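Local coordinates for ginlfy protein (Ginkgo biloba, PDB 4UDE) that probably acts as a DNA-binding transcription factor of the LEAFY family, the part described being its SAM oligomerization domain, at residues E7-E12 and L25-V29; I50-V54 and K66-K70; Y18-T24 and V59-E65; L38-E43 and E76-L80. One frame throughout, in Å; residues are numbered along the deposited sequence.

Contact 1 (E7-E12 and L25-V29)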
loop_
_atom_site.group_PDB
_atom_site.type_symbol
_atom_site.label_atom_id
_atom_site.label_comp_id
_atom_site.label_asym_id
_atom_site.label_seq_id
_atom_site.Cartn_x
_atom_site.Cartn_y
_atom_site.Cartn_z
ATOM N N GLU A 7 3.164 -11.439 4.052
ATOM C CA GLU A 7 2.434 -10.201 3.737
ATOM C C GLU A 7 3.354 -9.002 3.631
ATOM O O GLU A 7 3.196 -8.200 2.714
ATOM C CB GLU A 7 1.288 -9.933 4.728
ATOM C CG GLU A 7 0.154 -10.951 4.716
ATOM C CD GLU A 7 -0.167 -11.669 3.412
ATOM O OE1 GLU A 7 -0.504 -10.988 2.415
ATOM O OE2 GLU A 7 -0.096 -12.921 3.398
ATOM N N LEU A 8 4.348 -8.908 4.523
ATOM C CA LEU A 8 5.293 -7.803 4.485
ATOM C C LEU A 8 6.111 -7.838 3.191
ATOM O O LEU A 8 6.252 -6.792 2.547
ATOM C CB LEU A 8 6.172 -7.742 5.756
ATOM C CG LEU A 8 7.289 -6.693 5.776
ATOM C CD1 LEU A 8 6.731 -5.276 5.813
ATOM C CD2 LEU A 8 8.207 -6.909 6.955
ATOM N N SER A 9 6.572 -9.042 2.780
ATOM C CA SER A 9 7.318 -9.230 1.538
ATOM C C SER A 9 6.449 -8.809 0.359
ATOM O O SER A 9 6.927 -8.096 -0.506
ATOM C CB SER A 9 7.753 -10.683 1.368
ATOM O OG SER A 9 8.883 -10.973 2.168
ATOM N N SER A 10 5.173 -9.237 0.344
ATOM C CA SER A 10 4.199 -8.876 -0.695
ATOM C C SER A 10 4.079 -7.369 -0.829
ATOM O O SER A 10 4.164 -6.875 -1.940
ATOM C CB SER A 10 2.827 -9.464 -0.387
ATOM O OG SER A 10 2.865 -10.859 -0.593
ATOM N N LEU A 11 3.911 -6.648 0.291
ATOM C CA LEU A 11 3.784 -5.193 0.263
ATOM C C LEU A 11 5.089 -4.498 -0.143
ATOM O O LEU A 11 5.039 -3.515 -0.891
ATOM C CB LEU A 11 3.202 -4.623 1.578
ATOM C CG LEU A 11 1.763 -5.069 1.993
ATOM C CD1 LEU A 11 1.260 -4.220 3.154
ATOM C CD2 LEU A 11 0.765 -4.937 0.863
ATOM N N GLU A 12 6.257 -5.024 0.323
ATOM C CA GLU A 12 7.587 -4.502 -0.034
ATOM C C GLU A 12 7.727 -4.532 -1.541
ATOM O O GLU A 12 8.174 -3.548 -2.118
ATOM C CB GLU A 12 8.711 -5.352 0.579
ATOM C CG GLU A 12 9.105 -4.956 1.988
ATOM C CD GLU A 12 10.100 -5.869 2.688
ATOM O OE1 GLU A 12 10.595 -6.835 2.061
ATOM O OE2 GLU A 12 10.369 -5.627 3.885
ATOM N N LEU A 25 4.924 0.222 5.910
ATOM C CA LEU A 25 4.641 -1.149 5.445
ATOM C C LEU A 25 4.239 -2.049 6.595
ATOM O O LEU A 25 3.247 -2.777 6.493
ATOM C CB LEU A 25 5.837 -1.761 4.670
ATOM C CG LEU A 25 6.222 -1.035 3.381
ATOM C CD1 LEU A 25 7.519 -1.577 2.798
ATOM C CD2 LEU A 25 5.097 -1.097 2.359
ATOM N N THR A 26 5.009 -1.974 7.693
ATOM C CA THR A 26 4.809 -2.705 8.944
ATOM C C THR A 26 3.407 -2.410 9.491
ATOM O O THR A 26 2.703 -3.341 9.868
ATOM C CB THR A 26 5.958 -2.349 9.923
ATOM O OG1 THR A 26 7.077 -3.179 9.615
ATOM C CG2 THR A 26 5.593 -2.550 11.359
ATOM N N LYS A 27 3.011 -1.134 9.524
ATOM C CA LYS A 27 1.699 -0.779 10.017
ATOM C C LYS A 27 0.574 -1.303 9.107
ATOM O O LYS A 27 -0.419 -1.805 9.618
ATOM C CB LYS A 27 1.585 0.738 10.264
ATOM C CG LYS A 27 0.307 1.143 11.019
ATOM C CD LYS A 27 0.068 0.450 12.363
ATOM C CE LYS A 27 1.029 0.885 13.442
ATOM N NZ LYS A 27 0.789 0.144 14.709
ATOM N N MET A 28 0.744 -1.224 7.786
ATOM C CA MET A 28 -0.246 -1.732 6.815
ATOM C C MET A 28 -0.473 -3.254 6.959
ATOM O O MET A 28 -1.614 -3.694 6.936
ATOM C CB MET A 28 0.144 -1.344 5.385
ATOM C CG MET A 28 0.070 0.150 5.134
ATOM S SD MET A 28 0.591 0.600 3.458
ATOM C CE MET A 28 -0.832 0.013 2.535
ATOM N N VAL A 29 0.599 -4.034 7.198
ATOM C CA VAL A 29 0.526 -5.491 7.429
ATOM C C VAL A 29 -0.290 -5.762 8.706
ATOM O O VAL A 29 -1.188 -6.601 8.700
ATOM C CB VAL A 29 1.945 -6.118 7.532
ATOM C CG1 VAL A 29 1.891 -7.579 8.000
ATOM C CG2 VAL A 29 2.675 -6.013 6.202
#
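Leu8 faces Val29 and Leu11 faces Leu25 where helix segments 7-12 and 25-29 cross at a steep angle, their directions 128° apart and their axes 9.5 Å apart at closest approach. Val29 makes the tightest touch: its CG2 lies 3.6 Å from CA of Leu8, pressed against the backbone of the partner helix. The same methyl meets Leu11 CD1 at 3.8 Å, while CG1 of this valine points to the CB of Glu7. A short, beta-branched side chain suits this place, since it spreads methyls over the neighbouring helix without holding it off. Leu25 works differently. With its CG anti to the carbonyl carbon (chi1 -63°), it splits its methyls between two residues: CD2 reaches Leu11 CB at 4.1 Å, and CD1 rests on the aliphatic CG of Glu12 at 3.8 Å. Leu8 comes in at about a right angle and sets its CD1 3.8 Å from CB of Leu25. An alanine in place of Leu25 would take away both methyls and is likely to open a gap between the helices, leaving Leu11 CB and the CG of Glu12 without their partner. Leu11 also reaches Met28 CB, and both residues continue inward to Leu38 of helix 35-39. No hydrogen bond crosses the pair; this is hydrophobic packing between the first two helices of the SAM-domain helical bundle.

Contact 2 (I50-V54 and K66-K70)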
loop_
_atom_site.group_PDB
_atom_site.type_symbol
_atom_site.label_atom_id
_atom_site.label_comp_id
_atom_site.label_asym_id
_atom_site.label_seq_id
_atom_site.Cartn_x
_atom_site.Cartn_y
_atom_site.Cartn_z
ATOM N N ILE A 50 -5.070 6.339 3.755
ATOM C CA ILE A 50 -3.921 7.218 3.960
ATOM C C ILE A 50 -4.182 8.172 5.153
ATOM O O ILE A 50 -3.338 8.287 6.049
ATOM C CB ILE A 50 -3.492 7.908 2.639
ATOM C CG1 ILE A 50 -2.783 6.877 1.727
ATOM C CG2 ILE A 50 -2.581 9.110 2.911
ATOM C CD1 ILE A 50 -2.767 7.222 0.209
ATOM N N ARG A 51 -5.398 8.734 5.211
ATOM C CA ARG A 51 -5.864 9.595 6.295
ATOM C C ARG A 51 -5.920 8.802 7.635
ATOM O O ARG A 51 -5.517 9.325 8.675
ATOM C CB ARG A 51 -7.249 10.148 5.930
ATOM C CG ARG A 51 -7.577 11.495 6.546
ATOM C CD ARG A 51 -8.963 12.000 6.123
ATOM N NE ARG A 51 -9.112 12.134 4.664
ATOM C CZ ARG A 51 -9.893 11.361 3.908
ATOM N NH1 ARG A 51 -10.613 10.386 4.460
ATOM N NH2 ARG A 51 -9.956 11.553 2.596
ATOM N N THR A 52 -6.421 7.560 7.594
ATOM C CA THR A 52 -6.524 6.619 8.723
ATOM C C THR A 52 -5.107 6.325 9.304
ATOM O O THR A 52 -4.930 6.335 10.516
ATOM C CB THR A 52 -7.277 5.355 8.216
ATOM O OG1 THR A 52 -8.619 5.736 7.940
ATOM C CG2 THR A 52 -7.280 4.190 9.193
ATOM N N LEU A 53 -4.114 6.064 8.436
ATOM C CA LEU A 53 -2.738 5.819 8.859
ATOM C C LEU A 53 -2.199 6.966 9.752
ATOM O O LEU A 53 -1.628 6.708 10.813
ATOM C CB LEU A 53 -1.839 5.627 7.631
ATOM C CG LEU A 53 -1.826 4.245 6.995
ATOM C CD1 LEU A 53 -1.254 4.307 5.567
ATOM C CD2 LEU A 53 -1.006 3.300 7.804
ATOM N N VAL A 54 -2.411 8.223 9.324
ATOM C CA VAL A 54 -1.951 9.436 10.018
ATOM C C VAL A 54 -2.809 9.725 11.260
ATOM O O VAL A 54 -2.261 9.882 12.341
ATOM C CB VAL A 54 -1.937 10.680 9.061
ATOM C CG1 VAL A 54 -1.576 11.965 9.814
ATOM C CG2 VAL A 54 -1.010 10.473 7.864
ATOM N N LYS A 66 2.857 9.530 0.607
ATOM C CA LYS A 66 1.398 9.573 0.382
ATOM C C LYS A 66 1.105 9.432 -1.120
ATOM O O LYS A 66 0.239 8.647 -1.508
ATOM C CB LYS A 66 0.765 10.884 0.918
ATOM C CG LYS A 66 0.721 10.973 2.448
ATOM C CD LYS A 66 0.029 12.236 2.944
ATOM C CE LYS A 66 0.080 12.322 4.450
ATOM N NZ LYS A 66 -0.515 13.584 4.962
ATOM N N TYR A 67 1.853 10.178 -1.957
ATOM C CA TYR A 67 1.750 10.089 -3.413
ATOM C C TYR A 67 2.237 8.717 -3.934
ATOM O O TYR A 67 1.640 8.185 -4.868
ATOM C CB TYR A 67 2.510 11.250 -4.094
ATOM C CG TYR A 67 1.748 12.551 -4.022
ATOM C CD1 TYR A 67 0.641 12.781 -4.840
ATOM C CD2 TYR A 67 2.095 13.532 -3.100
ATOM C CE1 TYR A 67 -0.096 13.961 -4.743
ATOM C CE2 TYR A 67 1.374 14.723 -3.003
ATOM C CZ TYR A 67 0.288 14.940 -3.841
ATOM O OH TYR A 67 -0.420 16.116 -3.759
ATOM N N GLY A 68 3.268 8.160 -3.295
ATOM C CA GLY A 68 3.853 6.847 -3.601
ATOM C C GLY A 68 2.917 5.663 -3.436
ATOM O O GLY A 68 2.921 4.749 -4.269
ATOM N N ILE A 69 2.104 5.646 -2.364
ATOM C CA ILE A 69 1.131 4.551 -2.131
ATOM C C ILE A 69 0.142 4.518 -3.269
ATOM O O ILE A 69 -0.105 3.455 -3.838
ATOM C CB ILE A 69 0.431 4.652 -0.723
ATOM C CG1 ILE A 69 1.434 4.411 0.438
ATOM C CG2 ILE A 69 -0.834 3.723 -0.609
ATOM C CD1 ILE A 69 1.008 4.968 1.791
ATOM N N LYS A 70 -0.382 5.694 -3.646
ATOM C CA LYS A 70 -1.363 5.820 -4.739
ATOM C C LYS A 70 -0.764 5.466 -6.099
ATOM O O LYS A 70 -1.417 4.787 -6.880
ATOM C CB LYS A 70 -1.944 7.240 -4.791
ATOM C CG LYS A 70 -2.640 7.712 -3.512
ATOM C CD LYS A 70 -4.127 7.314 -3.442
ATOM C CE LYS A 70 -5.006 7.959 -4.499
ATOM N NZ LYS A 70 -4.925 9.452 -4.494
#
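Ile50 pushes its side chain straight at Lys66, Ile69 and Lys70, joining helix 43-55 to the long C-terminal helix 63-83 of the SAM bundle. The short segments run in broadly opposing directions, 140° apart, and their axes stay 11.8 Å apart, a wide spacing that long side chains have to bridge. Ile50 does most of this with two arms. Its CG1 stands anti to the carbonyl carbon (chi1 -74°) and carries CD1 forward to touch both Ile69 and Lys70: that methyl lies 4.1 Å from Ile69 CG2 and 3.8 Å from Lys70 CG. The other arm, CG2, meets the methylene CG of Lys66 at 3.8 Å, the two side chains crossing at a slant. A valine in place of Ile50 would lack the terminal methyl, which would probably leave the stem of Lys70 without its apolar mate and Ile69 with only the looser touch of Leu53.

The two lysines take opposite shapes. Lys66 is stretched out, and its methylenes run past Ile50 to Val54, whose CG2 approaches CE at 4.0 Å and at about a right angle. Lys70 is folded at each torsion beyond chi1, offering CG and CD to the isoleucine while its ammonium turns to a salt bridge with Asp47. Lysine suits both positions at the margin of the core, its stem being apolar and its end polar. Leu53 approaches Ile69 more loosely and extends the apolar strip inward. Close to the backbone, CD1 of Ile50 sits 3.7 Å from the carbonyl O of Lys66.

Contact 3 (Y18-T24 and V59-E65)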
loop_
_atom_site.group_PDB
_atom_site.type_symbol
_atom_site.label_atom_id
_atom_site.label_comp_id
_atom_site.label_asym_id
_atom_site.label_seq_id
_atom_site.Cartn_x
_atom_site.Cartn_y
_atom_site.Cartn_z
ATOM N N TYR A 18 8.579 3.246 -4.838
ATOM C CA TYR A 18 7.512 4.204 -4.595
ATOM C C TYR A 18 7.665 5.004 -3.313
ATOM O O TYR A 18 6.786 5.777 -2.978
ATOM C CB TYR A 18 6.135 3.551 -4.761
ATOM C CG TYR A 18 5.871 3.156 -6.202
ATOM C CD1 TYR A 18 5.309 4.058 -7.102
ATOM C CD2 TYR A 18 6.193 1.880 -6.667
ATOM C CE1 TYR A 18 5.073 3.704 -8.430
ATOM C CE2 TYR A 18 5.961 1.514 -7.995
ATOM C CZ TYR A 18 5.403 2.433 -8.873
ATOM O OH TYR A 18 5.165 2.094 -10.181
ATOM N N GLY A 19 8.809 4.864 -2.643
ATOM C CA GLY A 19 9.141 5.616 -1.438
ATOM C C GLY A 19 8.352 5.306 -0.182
ATOM O O GLY A 19 8.341 6.116 0.741
ATOM N N VAL A 20 7.726 4.126 -0.096
ATOM C CA VAL A 20 6.980 3.766 1.116
ATOM C C VAL A 20 7.973 3.190 2.128
ATOM O O VAL A 20 8.703 2.254 1.812
ATOM C CB VAL A 20 5.777 2.846 0.808
ATOM C CG1 VAL A 20 4.962 2.573 2.067
ATOM C CG2 VAL A 20 4.893 3.476 -0.270
ATOM N N ARG A 21 8.081 3.833 3.291
ATOM C CA ARG A 21 9.044 3.432 4.319
ATOM C C ARG A 21 8.630 2.183 5.089
ATOM O O ARG A 21 7.449 1.829 5.122
ATOM C CB ARG A 21 9.419 4.617 5.227
ATOM C CG ARG A 21 10.001 5.786 4.410
ATOM C CD ARG A 21 10.326 7.007 5.247
ATOM N NE ARG A 21 9.155 7.590 5.902
ATOM C CZ ARG A 21 9.215 8.397 6.955
ATOM N NH1 ARG A 21 10.387 8.729 7.479
ATOM N NH2 ARG A 21 8.106 8.908 7.471
ATOM N N TYR A 22 9.632 1.489 5.656
ATOM C CA TYR A 22 9.522 0.239 6.384
ATOM C C TYR A 22 8.416 0.215 7.436
ATOM O O TYR A 22 7.629 -0.726 7.456
ATOM C CB TYR A 22 10.884 -0.160 6.992
ATOM C CG TYR A 22 10.854 -1.533 7.629
ATOM C CD1 TYR A 22 10.717 -2.679 6.852
ATOM C CD2 TYR A 22 10.907 -1.684 9.012
ATOM C CE1 TYR A 22 10.661 -3.946 7.433
ATOM C CE2 TYR A 22 10.863 -2.948 9.603
ATOM C CZ TYR A 22 10.739 -4.077 8.808
ATOM O OH TYR A 22 10.693 -5.339 9.367
ATOM N N MET A 23 8.363 1.240 8.294
ATOM C CA MET A 23 7.367 1.386 9.351
ATOM C C MET A 23 5.947 1.642 8.828
ATOM O O MET A 23 4.987 1.347 9.533
ATOM C CB MET A 23 7.789 2.484 10.330
ATOM C CG MET A 23 8.778 2.001 11.364
ATOM S SD MET A 23 9.023 3.271 12.633
ATOM C CE MET A 23 7.835 2.669 13.914
ATOM N N THR A 24 5.809 2.233 7.615
ATOM C CA THR A 24 4.497 2.417 6.988
ATOM C C THR A 24 4.030 1.013 6.538
ATOM O O THR A 24 2.905 0.639 6.837
ATOM C CB THR A 24 4.578 3.416 5.830
ATOM O OG1 THR A 24 5.075 4.681 6.315
ATOM C CG2 THR A 24 3.240 3.594 5.129
ATOM N N VAL A 59 0.935 7.054 12.019
ATOM C CA VAL A 59 2.131 6.786 11.234
ATOM C C VAL A 59 2.644 8.106 10.645
ATOM O O VAL A 59 1.853 8.963 10.254
ATOM C CB VAL A 59 2.051 5.588 10.216
ATOM C CG1 VAL A 59 1.048 4.534 10.653
ATOM C CG2 VAL A 59 1.752 6.039 8.805
ATOM N N ASP A 60 3.951 8.305 10.671
ATOM C CA ASP A 60 4.516 9.512 10.082
ATOM C C ASP A 60 4.716 9.255 8.581
ATOM O O ASP A 60 5.499 8.371 8.197
ATOM C CB ASP A 60 5.843 9.888 10.759
ATOM C CG ASP A 60 6.475 11.153 10.208
ATOM O OD1 ASP A 60 5.746 12.173 10.053
ATOM O OD2 ASP A 60 7.695 11.133 9.942
ATOM N N LEU A 61 3.951 9.959 7.750
ATOM C CA LEU A 61 4.059 9.822 6.295
ATOM C C LEU A 61 4.675 11.069 5.686
ATOM O O LEU A 61 4.157 12.166 5.896
ATOM C CB LEU A 61 2.688 9.595 5.631
ATOM C CG LEU A 61 1.947 8.312 5.960
ATOM C CD1 LEU A 61 0.567 8.323 5.330
ATOM C CD2 LEU A 61 2.715 7.110 5.501
ATOM N N LEU A 62 5.745 10.895 4.884
ATOM C CA LEU A 62 6.351 11.987 4.111
ATOM C C LEU A 62 5.347 12.314 3.009
ATOM O O LEU A 62 4.452 11.499 2.747
ATOM C CB LEU A 62 7.709 11.556 3.503
ATOM C CG LEU A 62 8.778 11.037 4.482
ATOM C CD1 LEU A 62 9.984 10.503 3.745
ATOM C CD2 LEU A 62 9.223 12.110 5.475
ATOM N N VAL A 63 5.446 13.498 2.398
ATOM C CA VAL A 63 4.535 13.931 1.317
ATOM C C VAL A 63 4.598 12.969 0.114
ATOM O O VAL A 63 3.547 12.533 -0.359
ATOM C CB VAL A 63 4.765 15.422 0.920
ATOM C CG1 VAL A 63 3.790 15.882 -0.162
ATOM C CG2 VAL A 63 4.649 16.327 2.141
ATOM N N GLY A 64 5.819 12.612 -0.316
ATOM C CA GLY A 64 6.075 11.707 -1.444
ATOM C C GLY A 64 5.656 10.264 -1.207
ATOM O O GLY A 64 5.395 9.519 -2.160
ATOM N N GLU A 65 5.625 9.854 0.075
ATOM C CA GLU A 65 5.155 8.546 0.555
ATOM C C GLU A 65 3.615 8.436 0.341
ATOM O O GLU A 65 3.132 7.389 -0.106
ATOM C CB GLU A 65 5.507 8.436 2.041
ATOM C CG GLU A 65 5.362 7.065 2.629
ATOM C CD GLU A 65 6.082 6.860 3.946
ATOM O OE1 GLU A 65 6.390 7.843 4.664
ATOM O OE2 GLU A 65 6.315 5.676 4.266
HETATM O O HOH W 1 10.235 11.073 9.352
HETATM O O HOH W 2 6.389 5.737 8.480
#
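Arg21 and Thr24 grip the carboxylate of Glu65, and hydrogen bonds dominate the contact. Glu65 OE2 takes the backbone N of Arg21 at 2.7 Å and the hydroxyl OG1 of Thr24 at 2.6 Å, from opposite faces of the carboxylate plane. OE1 receives the backbone N of Leu62 at 3.1 Å on its anti lone pair. Glu65 gets there with CG anti to its backbone N (chi1 -168°) and the chain extended beyond it.

Salt bridges form the second group. NE of Arg21 gives OE1 of Glu65 a bond of 3.0 Å that lies in the guanidinium plane but comes from above the carboxylate, the two planes being 67° apart. NH2 bonds weakly to Asp60, through both its carbonyl and its OD2, and a water joins NH1 to that same OD2. Arginine suits the spot, its three nitrogens meeting Glu65, water and Asp60 at once. A second water links Thr24 OG1 to the carbonyl of Asp60.

Van der Waals touches complete the set: Leu62 CG sits 3.6 Å from Arg21 CZ, above the centre of the guanidinium, and Leu61 CD2 lies 3.6 Å from Thr24 CG2.

Glu65 takes the backbone N of both Arg21 and Leu62, the N-cap residues of helices 22-30 and 63-83, tying the two helix starts together. Four good bonds fix its rotation, and the nearby guanidinium and helix starts would probably favour its negative charge.

Contact 4 (L38-E43 and E76-L80)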
loop_
_atom_site.group_PDB
_atom_site.type_symbol
_atom_site.label_atom_id
_atom_site.label_comp_id
_atom_site.label_asym_id
_atom_site.label_seq_id
_atom_site.Cartn_x
_atom_site.Cartn_y
_atom_site.Cartn_z
ATOM N N LEU A 38 -5.835 -3.915 -1.955
ATOM C CA LEU A 38 -5.435 -2.587 -2.442
ATOM C C LEU A 38 -5.740 -2.358 -3.928
ATOM O O LEU A 38 -6.296 -1.314 -4.261
ATOM C CB LEU A 38 -3.956 -2.293 -2.123
ATOM C CG LEU A 38 -3.587 -2.241 -0.630
ATOM C CD1 LEU A 38 -2.083 -2.476 -0.433
ATOM C CD2 LEU A 38 -4.041 -0.910 0.033
ATOM N N VAL A 39 -5.471 -3.347 -4.799
ATOM C CA VAL A 39 -5.748 -3.201 -6.249
ATOM C C VAL A 39 -7.250 -3.178 -6.611
ATOM O O VAL A 39 -7.621 -2.786 -7.725
ATOM C CB VAL A 39 -4.898 -4.097 -7.191
ATOM C CG1 VAL A 39 -3.410 -4.001 -6.840
ATOM C CG2 VAL A 39 -5.374 -5.550 -7.190
ATOM N N ASN A 40 -8.105 -3.565 -5.662
ATOM C CA ASN A 40 -9.538 -3.561 -5.893
ATOM C C ASN A 40 -10.238 -2.421 -5.177
ATOM O O ASN A 40 -11.470 -2.342 -5.214
ATOM C CB ASN A 40 -10.124 -4.926 -5.532
ATOM C CG ASN A 40 -9.970 -5.907 -6.648
ATOM O OD1 ASN A 40 -10.695 -5.855 -7.636
ATOM N ND2 ASN A 40 -8.935 -6.709 -6.580
ATOM N N MET A 41 -9.452 -1.531 -4.515
ATOM C CA MET A 41 -9.997 -0.378 -3.798
ATOM C C MET A 41 -10.071 0.818 -4.730
ATOM O O MET A 41 -9.286 0.913 -5.656
ATOM C CB MET A 41 -9.118 -0.034 -2.575
ATOM C CG MET A 41 -9.400 -0.922 -1.384
ATOM S SD MET A 41 -8.129 -0.846 -0.080
ATOM C CE MET A 41 -8.241 0.866 0.414
ATOM N N THR A 42 -10.982 1.750 -4.471
ATOM C CA THR A 42 -11.065 2.940 -5.317
ATOM C C THR A 42 -10.006 3.959 -4.860
ATOM O O THR A 42 -9.452 3.828 -3.759
ATOM C CB THR A 42 -12.475 3.562 -5.252
ATOM O OG1 THR A 42 -12.719 4.001 -3.924
ATOM C CG2 THR A 42 -13.595 2.607 -5.730
ATOM N N GLU A 43 -9.763 4.990 -5.685
ATOM C CA GLU A 43 -8.856 6.106 -5.350
ATOM C C GLU A 43 -9.288 6.786 -4.055
ATOM O O GLU A 43 -8.435 7.138 -3.233
ATOM C CB GLU A 43 -8.861 7.148 -6.476
ATOM C CG GLU A 43 -8.187 6.635 -7.738
ATOM C CD GLU A 43 -6.753 7.084 -7.914
ATOM O OE1 GLU A 43 -6.387 8.139 -7.346
ATOM O OE2 GLU A 43 -6.024 6.427 -8.691
ATOM N N GLU A 76 0.142 -0.827 -10.566
ATOM C CA GLU A 76 -0.214 -2.239 -10.471
ATOM C C GLU A 76 -1.548 -2.525 -11.162
ATOM O O GLU A 76 -1.648 -3.524 -11.854
ATOM C CB GLU A 76 -0.148 -2.748 -9.024
ATOM C CG GLU A 76 -0.424 -4.250 -8.843
ATOM C CD GLU A 76 0.441 -5.277 -9.560
ATOM O OE1 GLU A 76 1.516 -4.922 -10.096
ATOM O OE2 GLU A 76 0.036 -6.458 -9.581
ATOM N N LYS A 77 -2.539 -1.623 -11.016
ATOM C CA LYS A 77 -3.861 -1.705 -11.657
ATOM C C LYS A 77 -3.690 -1.671 -13.178
ATOM O O LYS A 77 -4.270 -2.499 -13.873
ATOM C CB LYS A 77 -4.765 -0.538 -11.219
ATOM C CG LYS A 77 -5.476 -0.734 -9.884
ATOM C CD LYS A 77 -6.324 0.519 -9.515
ATOM C CE LYS A 77 -7.044 0.376 -8.183
ATOM N NZ LYS A 77 -7.947 1.525 -7.866
ATOM N N ARG A 78 -2.826 -0.762 -13.680
ATOM C CA ARG A 78 -2.532 -0.642 -15.109
ATOM C C ARG A 78 -1.781 -1.884 -15.627
ATOM O O ARG A 78 -2.102 -2.377 -16.711
ATOM C CB ARG A 78 -1.769 0.661 -15.384
ATOM C CG ARG A 78 -1.517 0.949 -16.862
ATOM C CD ARG A 78 -0.799 2.264 -17.091
ATOM N NE ARG A 78 0.550 2.261 -16.518
ATOM C CZ ARG A 78 0.896 2.909 -15.408
ATOM N NH1 ARG A 78 -0.004 3.625 -14.741
ATOM N NH2 ARG A 78 2.144 2.845 -14.955
ATOM N N ARG A 79 -0.822 -2.418 -14.842
ATOM C CA ARG A 79 -0.090 -3.635 -15.213
ATOM C C ARG A 79 -1.064 -4.825 -15.322
ATOM O O ARG A 79 -0.997 -5.564 -16.307
ATOM C CB ARG A 79 1.032 -3.932 -14.207
ATOM C CG ARG A 79 2.023 -4.994 -14.663
ATOM C CD ARG A 79 2.931 -5.473 -13.533
ATOM N NE ARG A 79 2.198 -6.220 -12.495
ATOM C CZ ARG A 79 1.837 -7.497 -12.581
ATOM N NH1 ARG A 79 2.121 -8.204 -13.666
ATOM N NH2 ARG A 79 1.175 -8.073 -11.589
ATOM N N LEU A 80 -1.998 -4.975 -14.356
ATOM C CA LEU A 80 -2.970 -6.080 -14.391
ATOM C C LEU A 80 -3.983 -6.002 -15.549
ATOM O O LEU A 80 -4.294 -7.032 -16.155
ATOM C CB LEU A 80 -3.672 -6.289 -13.039
ATOM C CG LEU A 80 -2.770 -6.747 -11.893
ATOM C CD1 LEU A 80 -3.300 -6.251 -10.535
ATOM C CD2 LEU A 80 -2.555 -8.254 -11.917
#
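Lys77 and Val39 carry a small surface contact, part polar and part apolar, between the C-terminal helix 63-83 and residues 38-43, which lead from helix 35-39 to helix 43-55. The polar half is one hydrogen bond. Lys77 starts with CG anti to its carbonyl carbon (chi1 -83°) and then runs fully extended, which takes its ammonium NZ to within 2.7 Å of the backbone O of Met41. The nitrogen arrives almost in line with that carbonyl, the C=O...N angle being 167°. On the way CE passes 3.2 Å from the O of Val39, so the carbonyls of Val39 and Met41, two residues apart, both border the end of the lysine. Glu43 stands near the same ammonium without touching it, and its own salt bridge goes to Arg74. A lysine suits the place, its long methylene chain spanning the distance and its ammonium ending on a carbonyl.

Val39 supplies the apolar half by dividing its methyls between residues one turn apart. CG1 lies 3.6 Å from the aliphatic CG of Glu76, and CG2 meets Leu80 CD1 at 4.0 Å, the side chains there crossing at about a right angle. While its stem packs on Val39, the carboxylate of Glu76 is gripped side-on by Arg79, NE to OE1 and NH2 to OE2, both at 2.8 Å. Thr42 closes the turn as N-cap of helix 43-55, and Met41 turns its side chain inward to Leu46 and Val49. A long last helix braced against the connection between two shorter ones belongs to the SAM fold.

Overall arrangement
All four contacts lie within one SAM domain built of five helices. Contact 1 joins helices 2-15 and 22-30 and closes before contacts 2 and 4 open, whereas contact 3 crosses it along the chain. Contacts 2, 3 and 4 all use helix 63-83, meeting it in the order 3, 2, 4 from its N-terminal end. The centres of contacts 2 and 3 are about 8 Å apart, and they touch through Val20 and Ile69; contacts 3 and 4 are about 19 Å apart, on opposite sides of the chain's centre. The last helix thus ties the earlier helices into a single compact SAM domain, the oligomerization domain of LEAFY.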